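Local coordinates for methyl-coenzyme M reductase subunit beta (Methanosarcina barkeri, PDB 1E6Y), which forms part of the nickel enzyme that releases methane from methyl-coenzyme M, with coenzyme B as reductant, in the last step of methanogenesis, at residues 6-9 with 13-16. Residues are numbered along the deposited sequence; the frame is centred on the assembly and turned at random.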
ATOM      1  N   ILE E   6      24.717   8.473  36.773  1.00 12.19           N
ATOM      2  CA  ILE E   6      23.807   7.397  36.387  1.00 12.30           C
ATOM      3  C   ILE E   6      23.530   6.476  37.573  1.00 12.12           C
ATOM      4  O   ILE E   6      24.457   5.991  38.223  1.00 11.01           O
ATOM      5  CB  ILE E   6      24.383   6.560  35.211  1.00 12.62           C
ATOM      6  CG1 ILE E   6      24.588   7.448  33.979  1.00 13.91           C
ATOM      7  CG2 ILE E   6      23.458   5.392  34.888  1.00 13.42           C
ATOM      8  CD1 ILE E   6      23.324   8.121  33.476  1.00 15.41           C
ATOM      9  N   TYR E   7      22.249   6.297  37.883  1.00 11.45           N
ATOM     10  CA  TYR E   7      21.807   5.390  38.943  1.00 11.89           C
ATOM     11  C   TYR E   7      21.015   4.237  38.331  1.00 12.08           C
ATOM     12  O   TYR E   7      20.288   4.435  37.352  1.00 11.70           O
ATOM     13  CB  TYR E   7      20.912   6.135  39.940  1.00 11.91           C
ATOM     14  CG  TYR E   7      21.647   7.081  40.864  1.00 12.32           C
ATOM     15  CD1 TYR E   7      22.176   8.284  40.388  1.00 12.44           C
ATOM     16  CD2 TYR E   7      21.779   6.796  42.223  1.00 12.63           C
ATOM     17  CE1 TYR E   7      22.816   9.173  41.239  1.00 12.98           C
ATOM     18  CE2 TYR E   7      22.416   7.679  43.083  1.00 12.88           C
ATOM     19  CZ  TYR E   7      22.934   8.863  42.584  1.00 13.56           C
ATOM     20  OH  TYR E   7      23.591   9.726  43.427  1.00 15.27           O
ATOM     21  N   ASP E   8      21.115   3.048  38.924  1.00 12.52           N
ATOM     22  CA  ASP E   8      20.370   1.902  38.409  1.00 13.23           C
ATOM     23  C   ASP E   8      18.902   1.900  38.826  1.00 13.82           C
ATOM     24  O   ASP E   8      18.423   2.834  39.471  1.00 13.65           O
ATOM     25  CB  ASP E   8      21.052   0.567  38.791  1.00 13.69           C
ATOM     26  CG  ASP E   8      21.060   0.287  40.300  1.00 14.60           C
ATOM     27  OD1 ASP E   8      21.798  -0.630  40.710  1.00 14.83           O
ATOM     28  OD2 ASP E   8      20.318   0.928  41.072  1.00 14.90           O
ATOM     29  N   ASP E   9      18.204   0.828  38.467  1.00 14.76           N
ATOM     30  CA  ASP E   9      16.773   0.701  38.726  1.00 16.03           C
ATOM     31  C   ASP E   9      16.415   0.638  40.211  1.00 16.46           C
ATOM     32  O   ASP E   9      15.259   0.844  40.576  1.00 17.53           O
ATOM     33  CB  ASP E   9      16.224  -0.536  38.007  1.00 15.96           C
ATOM     34  CG  ASP E   9      16.902  -1.821  38.451  1.00 16.84           C
ATOM     35  OD1 ASP E   9      16.186  -2.774  38.820  1.00 18.10           O
ATOM     36  OD2 ASP E   9      18.147  -1.886  38.416  1.00 18.15           O
ATOM     37  N   LEU E  13      23.992   4.353  42.849  1.00 15.00           N
ATOM     38  CA  LEU E  13      24.922   5.036  41.951  1.00 14.46           C
ATOM     39  C   LEU E  13      25.777   4.037  41.170  1.00 14.58           C
ATOM     40  O   LEU E  13      26.385   3.138  41.754  1.00 14.76           O
ATOM     41  CB  LEU E  13      25.829   5.982  42.747  1.00 14.45           C
ATOM     42  CG  LEU E  13      26.938   6.723  41.994  1.00 14.56           C
ATOM     43  CD1 LEU E  13      26.336   7.712  41.013  1.00 13.38           C
ATOM     44  CD2 LEU E  13      27.828   7.445  42.991  1.00 15.07           C
ATOM     45  N   LEU E  14      25.805   4.191  39.849  1.00 14.00           N
ATOM     46  CA  LEU E  14      26.617   3.332  38.997  1.00 13.87           C
ATOM     47  C   LEU E  14      27.868   4.054  38.516  1.00 13.86           C
ATOM     48  O   LEU E  14      28.969   3.506  38.567  1.00 13.24           O
ATOM     49  CB  LEU E  14      25.802   2.855  37.792  1.00 14.08           C
ATOM     50  CG  LEU E  14      24.598   1.963  38.092  1.00 14.45           C
ATOM     51  CD1 LEU E  14      23.955   1.528  36.784  1.00 14.69           C
ATOM     52  CD2 LEU E  14      25.030   0.751  38.911  1.00 15.25           C
ATOM     53  N   GLU E  15      27.690   5.278  38.030  1.00 13.58           N
ATOM     54  CA  GLU E  15      28.799   6.069  37.512  1.00 13.30           C
ATOM     55  C   GLU E  15      28.502   7.554  37.673  1.00 12.82           C
ATOM     56  O   GLU E  15      27.391   8.005  37.402  1.00 12.07           O
ATOM     57  CB  GLU E  15      29.032   5.746  36.034  1.00 13.96           C
ATOM     58  CG  GLU E  15      30.349   6.275  35.488  1.00 14.96           C
ATOM     59  CD  GLU E  15      30.476   6.125  33.978  1.00 16.20           C
ATOM     60  OE1 GLU E  15      29.733   5.318  33.377  1.00 17.37           O
ATOM     61  OE2 GLU E  15      31.329   6.820  33.390  1.00 16.16           O
ATOM     62  N   SER E  16      29.508   8.313  38.094  1.00 12.46           N
ATOM     63  CA  SER E  16      29.354   9.750  38.283  1.00 11.72           C
ATOM     64  C   SER E  16      29.939  10.526  37.114  1.00 11.81           C
ATOM     65  O   SER E  16      30.764  10.005  36.365  1.00 12.35           O
ATOM     66  CB  SER E  16      30.039  10.188  39.576  1.00 11.84           C
ATOM     67  OG  SER E  16      29.470   9.537  40.696  1.00 13.24           O
TER
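The ring of Y7 lies beneath the backbone of L13, whose CA stands 4.0 Å from the ring centroid and 25° off the normal, a CH-pi contact displaced toward the rim on the CD2 and CE2 side. The leucine side chain continues across the same ring, and its CD1 reaches Y7 CE1 at 3.8 Å. With CG placed beside its own backbone N (chi1 -74°), the tyrosine folds against the facing strand; an alanine here would probably strip L13 of its aromatic support and leave the leucine branch freer to turn. The two residues form a non-hydrogen-bonded pair in the N-terminal beta hairpin, and the next step along it illustrates the classic beta bulge: L14 and E15 together oppose I6. The single carbonyl I6 O takes L14 N at 2.8 Å and, more weakly, E15 N at 3.3 Å, while I6 N returns a bond to E15 O at 2.8 Å. L14 meets D8 at about a right angle, its CD1 3.7 Å from D8 CB, and also packs with I6 on I426 of helix 425-429. The carboxylate of D8 turns back into the hairpin loop, where OD2 accepts the backbone N-H groups of R10 and K12.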